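Local structure of aminopeptidase (Aneurinibacillus sp. AM-1, 5IB9) at residues H7-R12 with A252-K257; S256-D261 with A395-A400; G296-D301 with N321-L326; A328-R333 with A389-S394. The protein probably acts as a zinc-dependent aminopeptidase of the M28 family, removing amino acids from the N-terminal ends of peptides. All blocks are in the same frame, centred on the assembly; numbering follows the deposited sequence.

Contact 1 (H7-R12 with A252-K257); sequences HQITKR and ARVMSK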
loop_
_atom_site.group_PDB
_atom_site.type_symbol
_atom_site.label_atom_id
_atom_site.label_comp_id
_atom_site.label_asym_id
_atom_site.label_seq_id
_atom_site.Cartn_x
_atom_site.Cartn_y
_atom_site.Cartn_z
ATOM N N HIS A 7 -23.014 -32.080 12.094
ATOM C CA HIS A 7 -23.744 -31.868 13.339
ATOM C C HIS A 7 -22.920 -31.084 14.401
ATOM O O HIS A 7 -23.494 -30.313 15.186
ATOM C CB HIS A 7 -24.249 -33.223 13.893
ATOM C CG HIS A 7 -25.460 -33.781 13.184
ATOM N ND1 HIS A 7 -26.135 -34.914 13.614
ATOM C CD2 HIS A 7 -26.125 -33.365 12.071
ATOM C CE1 HIS A 7 -27.143 -35.173 12.797
ATOM N NE2 HIS A 7 -27.150 -34.260 11.839
ATOM N N GLN A 8 -21.587 -31.215 14.333
ATOM C CA GLN A 8 -20.719 -30.433 15.267
ATOM C C GLN A 8 -20.888 -28.933 15.020
ATOM O O GLN A 8 -20.824 -28.138 15.944
ATOM C CB GLN A 8 -19.248 -30.793 15.084
ATOM C CG GLN A 8 -18.924 -32.238 15.454
ATOM C CD GLN A 8 -19.234 -32.553 16.952
ATOM O OE1 GLN A 8 -19.529 -31.682 17.747
ATOM N NE2 GLN A 8 -19.229 -33.814 17.288
ATOM N N ILE A 9 -21.258 -28.553 13.795
ATOM C CA ILE A 9 -21.500 -27.131 13.502
ATOM C C ILE A 9 -22.987 -26.764 13.673
ATOM O O ILE A 9 -23.331 -25.848 14.368
ATOM C CB ILE A 9 -21.114 -26.858 12.030
ATOM C CG1 ILE A 9 -19.635 -27.258 11.730
ATOM C CG2 ILE A 9 -21.510 -25.454 11.636
ATOM C CD1 ILE A 9 -18.674 -26.460 12.622
ATOM N N THR A 10 -23.902 -27.612 13.117
ATOM C CA THR A 10 -25.306 -27.198 13.085
ATOM C C THR A 10 -26.001 -27.252 14.454
ATOM O O THR A 10 -26.999 -26.557 14.622
ATOM C CB THR A 10 -26.127 -28.022 12.040
ATOM O OG1 THR A 10 -26.075 -29.394 12.413
ATOM C CG2 THR A 10 -25.423 -27.934 10.637
ATOM N N LYS A 11 -25.449 -28.068 15.357
ATOM C CA LYS A 11 -26.054 -28.045 16.693
ATOM C C LYS A 11 -25.638 -26.838 17.542
ATOM O O LYS A 11 -26.198 -26.583 18.624
ATOM C CB LYS A 11 -25.665 -29.253 17.458
ATOM C CG LYS A 11 -24.216 -29.329 17.953
ATOM C CD LYS A 11 -24.050 -30.654 18.767
ATOM C CE LYS A 11 -22.660 -30.939 19.153
ATOM N NZ LYS A 11 -22.633 -32.212 19.976
ATOM N N ARG A 12 -24.646 -26.093 17.094
ATOM C CA ARG A 12 -24.048 -25.000 17.839
ATOM C C ARG A 12 -24.290 -23.623 17.248
ATOM O O ARG A 12 -24.015 -22.632 17.919
ATOM C CB ARG A 12 -22.516 -25.198 17.869
ATOM C CG ARG A 12 -22.088 -26.418 18.581
ATOM C CD ARG A 12 -20.611 -26.292 18.933
ATOM N NE ARG A 12 -20.340 -27.248 20.012
ATOM C CZ ARG A 12 -20.115 -28.523 19.780
ATOM N NH1 ARG A 12 -20.108 -29.029 18.575
ATOM N NH2 ARG A 12 -19.875 -29.388 20.819
ATOM N N ALA A 252 -16.533 -18.284 14.553
ATOM C CA ALA A 252 -15.323 -18.391 15.417
ATOM C C ALA A 252 -15.721 -18.983 16.800
ATOM O O ALA A 252 -14.957 -19.753 17.286
ATOM C CB ALA A 252 -14.756 -17.005 15.646
ATOM N N ARG A 253 -16.877 -18.643 17.369
ATOM C CA ARG A 253 -17.269 -19.209 18.656
ATOM C C ARG A 253 -17.495 -20.671 18.479
ATOM O O ARG A 253 -17.005 -21.514 19.273
ATOM C CB ARG A 253 -18.524 -18.538 19.061
ATOM C CG ARG A 253 -18.936 -18.967 20.526
ATOM C CD ARG A 253 -20.315 -18.422 20.918
ATOM N NE ARG A 253 -21.306 -19.227 20.222
ATOM C CZ ARG A 253 -21.654 -20.467 20.525
ATOM N NH1 ARG A 253 -21.152 -21.017 21.645
ATOM N NH2 ARG A 253 -22.517 -21.134 19.703
ATOM N N VAL A 254 -18.200 -21.052 17.419
ATOM C CA VAL A 254 -18.433 -22.518 17.190
ATOM C C VAL A 254 -17.135 -23.282 17.081
ATOM O O VAL A 254 -16.986 -24.354 17.714
ATOM C CB VAL A 254 -19.303 -22.725 15.910
ATOM C CG1 VAL A 254 -19.302 -24.235 15.484
ATOM C CG2 VAL A 254 -20.728 -22.285 16.239
ATOM N N MET A 255 -16.163 -22.790 16.280
ATOM C CA MET A 255 -14.968 -23.550 16.034
ATOM C C MET A 255 -14.135 -23.561 17.317
ATOM O O MET A 255 -13.316 -24.511 17.490
ATOM C CB MET A 255 -14.123 -22.948 14.905
ATOM C CG MET A 255 -14.925 -23.010 13.629
ATOM S SD MET A 255 -15.071 -24.750 13.080
ATOM C CE MET A 255 -15.812 -24.370 11.471
ATOM N N SER A 256 -14.384 -22.666 18.250
ATOM C CA SER A 256 -13.572 -22.685 19.507
ATOM C C SER A 256 -13.916 -23.936 20.325
ATOM O O SER A 256 -13.127 -24.331 21.229
ATOM C CB SER A 256 -13.753 -21.444 20.356
ATOM O OG SER A 256 -14.987 -21.404 21.035
ATOM N N LYS A 257 -15.064 -24.536 20.073
ATOM C CA LYS A 257 -15.485 -25.780 20.752
ATOM C C LYS A 257 -14.962 -27.060 20.167
ATOM O O LYS A 257 -15.311 -28.142 20.659
ATOM C CB LYS A 257 -17.032 -25.830 20.751
ATOM C CG LYS A 257 -17.816 -24.575 21.141
ATOM C CD LYS A 257 -17.401 -23.995 22.492
ATOM C CE LYS A 257 -18.264 -22.836 22.880
ATOM N NZ LYS A 257 -17.843 -22.241 24.203
#
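I9 and V254 form the centre of the apolar part of this contact, their side chains crossing at about a right angle. The CD1 methyl of I9 lies 3.7 Å from V254 CG1, and it also meets M255 CE at 3.7 Å. Although CB of M255 points away from segment 7-12, a bend at chi2 (-70°) brings SD to 4.0 Å from the same I9 CD1. The other methyl of V254, CG2, takes R12 CB at 3.8 Å.

A second kind of contact sets a charged chain on an aliphatic stem. R12 runs extended from CG to NE, and its NE comes to 3.7 Å from K257 CB, while the end of K257 leads away, so the two like charges do not meet.

The polar geometry is mostly internal to segment 7-12. R12 NH1 donates to Q8 OE1 at 2.8 Å and to Q8 O at 2.9 Å, both acceptors lying nearly in the guanidinium plane, which fixes its rotation. An alanine at R12 would keep CB against V254, but it would probably leave Q8 O and OE1 without this donor and open a gap beside K257 CB. R12 O sits at the edge of the R253 guanidinium, 2.8 Å from NH2, yet the angle is too poor for a hydrogen bond; R253 instead forms a salt bridge with E250.

The contact thus sets helix 6-10 and the residues that follow it against the C-terminal end of helix 238-256. Helix 382-400 meets I9 through S394 and M255 through V396, and strand 263-269 backs M255 with L264 and F266.

Contact 2 (S256-D261 with A395-A400); sequences SKLKTD and AVYQAA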
loop_
_atom_site.group_PDB
_atom_site.type_symbol
_atom_site.label_atom_id
_atom_site.label_comp_id
_atom_site.label_asym_id
_atom_site.label_seq_id
_atom_site.Cartn_x
_atom_site.Cartn_y
_atom_site.Cartn_z
ATOM N N SER A 256 -14.384 -22.666 18.250
ATOM C CA SER A 256 -13.572 -22.685 19.507
ATOM C C SER A 256 -13.916 -23.936 20.325
ATOM O O SER A 256 -13.127 -24.331 21.229
ATOM C CB SER A 256 -13.753 -21.444 20.356
ATOM O OG SER A 256 -14.987 -21.404 21.035
ATOM N N LYS A 257 -15.064 -24.536 20.073
ATOM C CA LYS A 257 -15.485 -25.780 20.752
ATOM C C LYS A 257 -14.962 -27.060 20.167
ATOM O O LYS A 257 -15.311 -28.142 20.659
ATOM C CB LYS A 257 -17.032 -25.830 20.751
ATOM C CG LYS A 257 -17.816 -24.575 21.141
ATOM C CD LYS A 257 -17.401 -23.995 22.492
ATOM C CE LYS A 257 -18.264 -22.836 22.880
ATOM N NZ LYS A 257 -17.843 -22.241 24.203
ATOM N N LEU A 258 -14.221 -27.008 19.067
ATOM C CA LEU A 258 -13.835 -28.151 18.263
ATOM C C LEU A 258 -12.324 -28.274 17.968
ATOM O O LEU A 258 -11.616 -27.289 17.888
ATOM C CB LEU A 258 -14.589 -28.138 16.878
ATOM C CG LEU A 258 -16.088 -28.010 17.057
ATOM C CD1 LEU A 258 -16.824 -27.573 15.793
ATOM C CD2 LEU A 258 -16.719 -29.315 17.557
ATOM N N LYS A 259 -11.819 -29.495 17.894
ATOM C CA LYS A 259 -10.471 -29.736 17.466
ATOM C C LYS A 259 -10.400 -29.499 15.985
ATOM O O LYS A 259 -11.358 -29.788 15.209
ATOM C CB LYS A 259 -10.120 -31.179 17.760
ATOM C CG LYS A 259 -10.220 -31.536 19.224
ATOM C CD LYS A 259 -9.327 -30.712 20.161
ATOM C CE LYS A 259 -7.892 -31.207 20.283
ATOM N NZ LYS A 259 -7.052 -30.174 21.051
ATOM N N THR A 260 -9.276 -28.899 15.553
ATOM C CA THR A 260 -9.058 -28.603 14.147
ATOM C C THR A 260 -7.655 -28.936 13.719
ATOM O O THR A 260 -6.693 -28.790 14.513
ATOM C CB THR A 260 -9.332 -27.085 13.841
ATOM O OG1 THR A 260 -8.515 -26.285 14.735
ATOM C CG2 THR A 260 -10.871 -26.761 13.996
ATOM N N ASP A 261 -7.474 -29.305 12.452
ATOM C CA ASP A 261 -6.165 -29.599 11.927
ATOM C C ASP A 261 -5.658 -28.564 10.958
ATOM O O ASP A 261 -4.654 -28.742 10.302
ATOM C CB ASP A 261 -6.092 -31.047 11.301
ATOM C CG ASP A 261 -6.924 -31.213 10.023
ATOM O OD1 ASP A 261 -7.542 -30.197 9.513
ATOM O OD2 ASP A 261 -6.998 -32.365 9.515
ATOM N N ALA A 395 -18.841 -26.229 5.540
ATOM C CA ALA A 395 -17.859 -26.228 4.436
ATOM C C ALA A 395 -16.455 -26.066 5.012
ATOM O O ALA A 395 -15.553 -26.839 4.627
ATOM C CB ALA A 395 -18.120 -25.103 3.411
ATOM N N VAL A 396 -16.304 -25.122 5.945
ATOM C CA VAL A 396 -14.999 -24.919 6.541
ATOM C C VAL A 396 -14.589 -26.185 7.359
ATOM O O VAL A 396 -13.463 -26.656 7.258
ATOM C CB VAL A 396 -14.991 -23.707 7.419
ATOM C CG1 VAL A 396 -13.708 -23.636 8.355
ATOM C CG2 VAL A 396 -15.104 -22.400 6.542
ATOM N N TYR A 397 -15.556 -26.710 8.118
ATOM C CA TYR A 397 -15.165 -27.848 8.975
ATOM C C TYR A 397 -14.934 -29.086 8.182
ATOM O O TYR A 397 -14.215 -30.003 8.636
ATOM C CB TYR A 397 -16.335 -28.077 9.922
ATOM C CG TYR A 397 -16.062 -29.079 11.014
ATOM C CD1 TYR A 397 -15.055 -28.830 11.940
ATOM C CD2 TYR A 397 -16.848 -30.176 11.138
ATOM C CE1 TYR A 397 -14.832 -29.722 13.059
ATOM C CE2 TYR A 397 -16.611 -31.085 12.220
ATOM C CZ TYR A 397 -15.619 -30.860 13.121
ATOM O OH TYR A 397 -15.418 -31.821 14.191
ATOM N N GLN A 398 -15.511 -29.204 6.970
ATOM C CA GLN A 398 -15.186 -30.365 6.151
ATOM C C GLN A 398 -13.638 -30.450 5.966
ATOM O O GLN A 398 -13.056 -31.529 5.929
ATOM C CB GLN A 398 -15.822 -30.271 4.779
ATOM C CG GLN A 398 -15.541 -31.497 3.809
ATOM C CD GLN A 398 -16.571 -31.645 2.734
ATOM O OE1 GLN A 398 -17.700 -31.101 2.835
ATOM N NE2 GLN A 398 -16.209 -32.347 1.656
ATOM N N ALA A 399 -12.978 -29.286 5.830
ATOM C CA ALA A 399 -11.486 -29.281 5.760
ATOM C C ALA A 399 -10.912 -29.179 7.168
ATOM O O ALA A 399 -9.914 -29.946 7.479
ATOM C CB ALA A 399 -11.010 -28.037 4.881
ATOM N N ALA A 400 -11.458 -28.395 8.107
ATOM C CA ALA A 400 -10.728 -28.113 9.334
ATOM C C ALA A 400 -10.849 -29.262 10.332
ATOM O O ALA A 400 -10.060 -29.327 11.311
ATOM C CB ALA A 400 -11.184 -26.836 10.012
HETATM O O HOH W 1 -13.283 -31.557 15.626
#
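A400 O, near the end of helix 382-400, is approached by two successive residues of segment 256-261. D261 N donates to it at 2.8 Å with an N-H...O angle of 159°, and T260 CA makes a CA-H...O contact with the same oxygen at 3.1 Å. T260 CG2 adds an apolar touch to A400 CB at 4.0 Å, while its OG1 is hydrogen-bonded to K210 NZ.

The D261 carboxylate stands beside this helix end. Its CG lies between the backbone N and the carbonyl carbon (chi1 68°), and OD1 comes within 3.1 Å of A399 O and 3.2 Å of A400 O. All three are acceptors, so neither pair is a bond; OD1 has a hydrogen-bond partner close by in the chain, and OD2 weakly accepts from G403 N. An alanine at D261 would keep the backbone bond to A400 O but would probably leave the partner of OD1 and G403 N, the latter only weakly bound, without their carboxylate.

Y397 closes the other flank. Water 1 donates to K259 O at 2.6 Å and is hydrogen-bonded to Y397 OH at 2.6 Å, bridging loop and ring from the ring's edge. L258 crosses the tyrosine at about a right angle, its CD1 lying 4.0 Å from CE1.

Chemically, the loop before strand 263-269 is tied to the last turn of the helix by one direct backbone bond and one water bridge. Carbonyl oxygens this close to OD1, at the negative end of a helix, may raise the proton affinity of the D261 carboxylate unless its donors compensate.

Contact 3 (G296-D301 with N321-L326); sequences GMFQLD and NRVTDL. With ZN (zinc ion), chain C; BES (2-(3-amino-2-hydroxy-4-phenyl-butyrylamino)-4-methyl-pentanoic acid), chain H.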
loop_
_atom_site.group_PDB
_atom_site.type_symbol
_atom_site.label_atom_id
_atom_site.label_comp_id
_atom_site.label_asym_id
_atom_site.label_seq_id
_atom_site.Cartn_x
_atom_site.Cartn_y
_atom_site.Cartn_z
ATOM N N GLY A 296 -8.317 -21.724 1.086
ATOM C CA GLY A 296 -9.589 -21.121 0.719
ATOM C C GLY A 296 -9.858 -19.865 1.569
ATOM O O GLY A 296 -9.451 -19.789 2.746
ATOM N N MET A 297 -10.574 -18.938 0.962
ATOM C CA MET A 297 -11.018 -17.745 1.652
ATOM C C MET A 297 -12.515 -17.643 1.354
ATOM O O MET A 297 -12.969 -17.620 0.196
ATOM C CB MET A 297 -10.267 -16.450 1.176
ATOM C CG MET A 297 -10.625 -15.140 1.967
ATOM S SD MET A 297 -12.065 -14.380 1.264
ATOM C CE MET A 297 -12.296 -13.144 2.548
ATOM N N PHE A 298 -13.297 -17.673 2.443
ATOM C CA PHE A 298 -14.794 -17.541 2.455
ATOM C C PHE A 298 -15.141 -16.140 2.838
ATOM O O PHE A 298 -14.860 -15.722 3.933
ATOM C CB PHE A 298 -15.415 -18.501 3.443
ATOM C CG PHE A 298 -15.205 -19.964 3.135
ATOM C CD1 PHE A 298 -16.354 -20.746 2.783
ATOM C CD2 PHE A 298 -13.961 -20.598 3.218
ATOM C CE1 PHE A 298 -16.204 -22.089 2.522
ATOM C CE2 PHE A 298 -13.829 -21.978 2.939
ATOM C CZ PHE A 298 -14.936 -22.718 2.604
ATOM N N GLN A 299 -15.740 -15.363 1.947
ATOM C CA GLN A 299 -16.216 -14.006 2.233
ATOM C C GLN A 299 -17.726 -13.928 2.477
ATOM O O GLN A 299 -18.489 -14.508 1.689
ATOM C CB GLN A 299 -15.840 -13.077 1.077
ATOM C CG GLN A 299 -16.455 -11.665 1.233
ATOM C CD GLN A 299 -15.808 -10.822 2.369
ATOM O OE1 GLN A 299 -14.897 -11.236 3.021
ATOM N NE2 GLN A 299 -16.235 -9.583 2.533
ATOM N N LEU A 300 -18.122 -13.404 3.633
ATOM C CA LEU A 300 -19.595 -13.352 3.988
ATOM C C LEU A 300 -19.998 -11.885 3.909
ATOM O O LEU A 300 -19.524 -11.038 4.665
ATOM C CB LEU A 300 -19.691 -13.827 5.461
ATOM C CG LEU A 300 -19.227 -15.280 5.748
ATOM C CD1 LEU A 300 -19.021 -15.400 7.196
ATOM C CD2 LEU A 300 -20.536 -16.111 5.472
ATOM N N ASP A 301 -20.850 -11.601 2.917
ATOM C CA ASP A 301 -21.327 -10.164 2.740
ATOM C C ASP A 301 -22.785 -10.260 2.290
ATOM O O ASP A 301 -23.046 -10.799 1.204
ATOM C CB ASP A 301 -20.472 -9.564 1.672
ATOM C CG ASP A 301 -20.506 -7.991 1.630
ATOM O OD1 ASP A 301 -21.357 -7.422 2.326
ATOM O OD2 ASP A 301 -19.639 -7.302 1.052
ATOM N N ASN A 321 -13.995 -23.251 -7.631
ATOM C CA ASN A 321 -12.701 -23.452 -6.978
ATOM C C ASN A 321 -12.897 -24.227 -5.699
ATOM O O ASN A 321 -14.009 -24.718 -5.448
ATOM C CB ASN A 321 -11.960 -22.138 -6.724
ATOM C CG ASN A 321 -12.775 -21.165 -5.892
ATOM O OD1 ASN A 321 -13.367 -21.593 -4.914
ATOM N ND2 ASN A 321 -12.818 -19.859 -6.273
ATOM N N ARG A 322 -11.877 -24.433 -4.895
ATOM C CA ARG A 322 -12.051 -25.268 -3.722
ATOM C C ARG A 322 -13.111 -24.711 -2.755
ATOM O O ARG A 322 -13.807 -25.446 -2.131
ATOM C CB ARG A 322 -10.714 -25.449 -3.032
ATOM C CG ARG A 322 -10.791 -26.365 -1.735
ATOM C CD ARG A 322 -9.494 -26.493 -1.000
ATOM N NE ARG A 322 -8.477 -27.130 -1.812
ATOM C CZ ARG A 322 -7.463 -26.507 -2.341
ATOM N NH1 ARG A 322 -7.277 -25.223 -2.182
ATOM N NH2 ARG A 322 -6.649 -27.191 -3.062
ATOM N N VAL A 323 -13.217 -23.392 -2.696
ATOM C CA VAL A 323 -14.213 -22.840 -1.740
ATOM C C VAL A 323 -15.634 -23.143 -2.283
ATOM O O VAL A 323 -16.546 -23.478 -1.499
ATOM C CB VAL A 323 -14.005 -21.308 -1.615
ATOM C CG1 VAL A 323 -15.130 -20.641 -0.759
ATOM C CG2 VAL A 323 -12.707 -21.034 -0.903
ATOM N N THR A 324 -15.878 -22.941 -3.575
ATOM C CA THR A 324 -17.224 -23.252 -4.079
ATOM C C THR A 324 -17.464 -24.762 -4.028
ATOM O O THR A 324 -18.644 -25.184 -3.800
ATOM C CB THR A 324 -17.571 -22.717 -5.472
ATOM O OG1 THR A 324 -16.699 -23.366 -6.444
ATOM C CG2 THR A 324 -17.371 -21.216 -5.499
ATOM N N ASP A 325 -16.431 -25.600 -4.175
ATOM C CA ASP A 325 -16.657 -27.054 -4.012
ATOM C C ASP A 325 -17.097 -27.407 -2.601
ATOM O O ASP A 325 -17.985 -28.268 -2.382
ATOM C CB ASP A 325 -15.376 -27.836 -4.374
ATOM C CG ASP A 325 -15.063 -27.839 -5.819
ATOM O OD1 ASP A 325 -15.894 -27.573 -6.672
ATOM O OD2 ASP A 325 -13.878 -28.186 -6.122
ATOM N N LEU A 326 -16.464 -26.770 -1.584
ATOM C CA LEU A 326 -16.784 -27.089 -0.178
ATOM C C LEU A 326 -18.198 -26.514 0.147
ATOM O O LEU A 326 -18.940 -27.187 0.839
ATOM C CB LEU A 326 -15.768 -26.459 0.784
ATOM C CG LEU A 326 -14.428 -27.223 0.816
ATOM C CD1 LEU A 326 -13.321 -26.261 1.464
ATOM C CD2 LEU A 326 -14.518 -28.665 1.468
HETATM ZN ZN ZN C . -20.831 -5.461 1.773
HETATM N N2 BES H . -21.887 -6.085 -0.485
HETATM C C1 BES H . -21.465 -5.123 -1.503
HETATM C C6 BES H . -21.194 -5.888 -2.797
HETATM C C7 BES H . -22.379 -6.483 -3.551
HETATM C C8 BES H . -23.629 -5.824 -3.666
HETATM C C12 BES H . -22.190 -7.730 -4.187
HETATM C C9 BES H . -24.664 -6.423 -4.414
HETATM C C11 BES H . -23.237 -8.336 -4.935
HETATM C C10 BES H . -24.472 -7.674 -5.035
HETATM C C2 BES H . -20.218 -4.369 -1.027
HETATM O O2 BES H . -20.592 -4.029 0.306
HETATM C C3 BES H . -20.143 -3.146 -1.876
HETATM O O3 BES H . -21.036 -2.314 -1.761
HETATM N N1 BES H . -19.193 -3.082 -2.744
HETATM C C4 BES H . -19.132 -1.935 -3.655
HETATM C C13 BES H . -17.898 -2.219 -4.493
HETATM C C14 BES H . -16.587 -2.248 -3.701
HETATM C C15 BES H . -15.509 -2.413 -4.765
HETATM C C16 BES H . -16.349 -1.034 -2.801
HETATM C C5 BES H . -20.277 -1.896 -4.659
HETATM O O1 BES H . -20.519 -0.810 -5.263
HETATM O O4 BES H . -20.970 -2.897 -4.915
#
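V323 holds CG1 anti to its backbone N (chi1 173°), and F298 holds CG anti to its carbonyl carbon (chi1 -63°), rotations that bring methyl and ring together. V323 CG1 stands over the centre of the F298 ring, 3.7 Å from the centroid and close to the ring normal, a CH-pi contact. The other branch, CG2, reaches the strand backbone at G296 CA, 3.5 Å away. A CB built on G296 would fall 2.9 Å from that methyl, so the close approach depends on the glycine. L326 CD1 meets the ring at its edge, 4.1 Å from CZ.

Here helix 322-334 packs on strand 294-300, which pairs in parallel with strands 222-228 and 358-364 in the core of the M28 peptidase domain; the short axes differ in direction by 64°. N321 and T324 start the helix with a capping box: N321 OD1 accepts from T324 N at 3.1 Å, and N321 N donates to T324 OG1 at 3.0 Å.

Just past the strand's C-terminal end, D301 clasps a zinc ion with both carboxylate oxygens, OD1 at 2.1 Å and OD2 at 2.3 Å. H228 and D240 also bind this zinc, together with N2 and O2 of the inhibitor.

Contact 4 (A328-R333 with A389-S394); sequences AAASSR and ADIVGS. With ZN (zinc ion), chain D.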
loop_
_atom_site.group_PDB
_atom_site.type_symbol
_atom_site.label_atom_id
_atom_site.label_comp_id
_atom_site.label_asym_id
_atom_site.label_seq_id
_atom_site.Cartn_x
_atom_site.Cartn_y
_atom_site.Cartn_z
ATOM N N ALA A 328 -20.636 -26.043 -2.007
ATOM C CA ALA A 328 -21.628 -26.891 -2.670
ATOM C C ALA A 328 -21.759 -28.175 -1.965
ATOM O O ALA A 328 -22.909 -28.689 -1.826
ATOM C CB ALA A 328 -21.278 -27.133 -4.146
ATOM N N ALA A 329 -20.697 -28.796 -1.492
ATOM C CA ALA A 329 -20.749 -30.089 -0.801
ATOM C C ALA A 329 -21.570 -29.918 0.490
ATOM O O ALA A 329 -22.547 -30.612 0.698
ATOM C CB ALA A 329 -19.366 -30.593 -0.382
ATOM N N ALA A 330 -21.259 -28.904 1.275
ATOM C CA ALA A 330 -21.972 -28.714 2.553
ATOM C C ALA A 330 -23.405 -28.421 2.228
ATOM O O ALA A 330 -24.279 -29.019 2.889
ATOM C CB ALA A 330 -21.348 -27.527 3.364
ATOM N N SER A 331 -23.713 -27.529 1.307
ATOM C CA SER A 331 -25.112 -27.316 1.004
ATOM C C SER A 331 -25.805 -28.589 0.585
ATOM O O SER A 331 -26.982 -28.794 0.943
ATOM C CB SER A 331 -25.242 -26.162 -0.002
ATOM O OG SER A 331 -26.664 -25.881 -0.184
ATOM N N SER A 332 -25.185 -29.422 -0.213
ATOM C CA SER A 332 -25.903 -30.589 -0.704
ATOM C C SER A 332 -26.317 -31.476 0.439
ATOM O O SER A 332 -27.348 -32.212 0.304
ATOM C CB SER A 332 -25.002 -31.230 -1.754
ATOM O OG SER A 332 -24.060 -32.042 -1.046
ATOM N N ARG A 333 -25.615 -31.428 1.554
ATOM C CA ARG A 333 -25.954 -32.292 2.707
ATOM C C ARG A 333 -26.983 -31.571 3.559
ATOM O O ARG A 333 -27.784 -32.279 4.247
ATOM C CB ARG A 333 -24.753 -32.527 3.593
ATOM C CG ARG A 333 -23.633 -33.305 2.817
ATOM C CD ARG A 333 -22.495 -33.750 3.695
ATOM N NE ARG A 333 -21.825 -32.627 4.353
ATOM C CZ ARG A 333 -20.690 -32.069 3.892
ATOM N NH1 ARG A 333 -20.157 -32.435 2.712
ATOM N NH2 ARG A 333 -20.153 -31.106 4.598
ATOM N N ALA A 389 -24.593 -19.685 8.369
ATOM C CA ALA A 389 -23.616 -20.184 9.291
ATOM C C ALA A 389 -23.527 -21.715 9.217
ATOM O O ALA A 389 -22.392 -22.251 9.265
ATOM C CB ALA A 389 -24.061 -19.727 10.739
ATOM N N ASP A 390 -24.670 -22.444 9.085
ATOM C CA ASP A 390 -24.516 -23.917 8.989
ATOM C C ASP A 390 -23.756 -24.306 7.749
ATOM O O ASP A 390 -22.939 -25.197 7.770
ATOM C CB ASP A 390 -25.958 -24.508 8.952
ATOM C CG ASP A 390 -26.656 -24.414 10.226
ATOM O OD1 ASP A 390 -26.057 -24.250 11.274
ATOM O OD2 ASP A 390 -27.897 -24.511 10.149
ATOM N N ILE A 391 -24.068 -23.708 6.577
ATOM C CA ILE A 391 -23.436 -24.102 5.313
ATOM C C ILE A 391 -21.909 -23.714 5.297
ATOM O O ILE A 391 -21.027 -24.544 4.960
ATOM C CB ILE A 391 -24.173 -23.542 4.156
ATOM C CG1 ILE A 391 -25.531 -24.265 3.928
ATOM C CG2 ILE A 391 -23.366 -23.622 2.853
ATOM C CD1 ILE A 391 -26.544 -23.512 3.040
ATOM N N VAL A 392 -21.621 -22.448 5.635
ATOM C CA VAL A 392 -20.233 -21.966 5.585
ATOM C C VAL A 392 -19.454 -22.730 6.690
ATOM O O VAL A 392 -18.337 -23.127 6.465
ATOM C CB VAL A 392 -20.179 -20.452 5.655
ATOM C CG1 VAL A 392 -18.700 -19.966 5.847
ATOM C CG2 VAL A 392 -20.688 -19.890 4.376
ATOM N N GLY A 393 -20.058 -22.820 7.854
ATOM C CA GLY A 393 -19.287 -23.517 8.905
ATOM C C GLY A 393 -19.043 -24.974 8.561
ATOM O O GLY A 393 -17.958 -25.484 8.882
ATOM N N SER A 394 -20.063 -25.674 8.022
ATOM C CA SER A 394 -19.825 -27.092 7.599
ATOM C C SER A 394 -18.851 -27.231 6.462
ATOM O O SER A 394 -18.088 -28.206 6.463
ATOM C CB SER A 394 -21.145 -27.755 7.195
ATOM O OG SER A 394 -21.972 -27.742 8.405
HETATM ZN ZN ZN D . -29.141 -24.465 11.653
HETATM O O HOH W 2 -28.708 -24.774 13.407
HETATM O O HOH W 3 -31.008 -25.283 11.157
HETATM O O HOH W 4 -30.378 -26.410 10.985
#
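A330 presses its methyl onto the backbone of the opposing helix: CB lies 3.4 Å from I391 O and 3.8 Å from S394 CB. So small a side chain lets the short helix axes approach to 8.3 Å while their directions differ by 131°.

I391 and S331 meet beside this point. With OG anti to its backbone N (chi1 -174°), S331 OG lies 4.0 Å from I391 CD1, and this hydroxyl is hydrogen-bonded to G336 O. S394 turns its hydroxyl back to its own helix, where OG donates to D390 O at 2.8 Å; that carbonyl also receives S394 N. R333 lays one guanidinium face over A329 O and A330 CA, both displaced toward its rim, and it points its edge at S394 O, though NH2 remains 4.0 Å off. D6 and Q398 take its polar bonds.

On helix 382-400, D390 binds a zinc ion through OD2 at 1.9 Å, a site completed on the protein side by D386, while T13 OG1 is hydrogen-bonded to OD1.

The chemistry implies a helix pair joined by van der Waals contact, in which each hydroxyl at the interface is satisfied by a carbonyl of its own helix (D390 O) or of the chain just after it (G336 O).

In the fold
Contact 3 lies deepest, about 16 Å from the chain's centre to its own, and every residue touching across it is buried. Contacts 2 and 4 are also largely buried but lie farther out, whereas contact 1 is only partly buried, with three of its seven touching residues buried. Helix 382-400 serves both contact 2 and contact 4, helix 322-334 both contact 3 and contact 4, and the segments of contacts 1 and 2 overlap at S256 and K257. Chemistry follows place: contact 3 joins by methyls on an aromatic ring, contact 4 by small side chains against a helix backbone, contact 2 by a backbone bond and a bridging water, contact 1 by methyls and the R12 chain laid on the K257 stem.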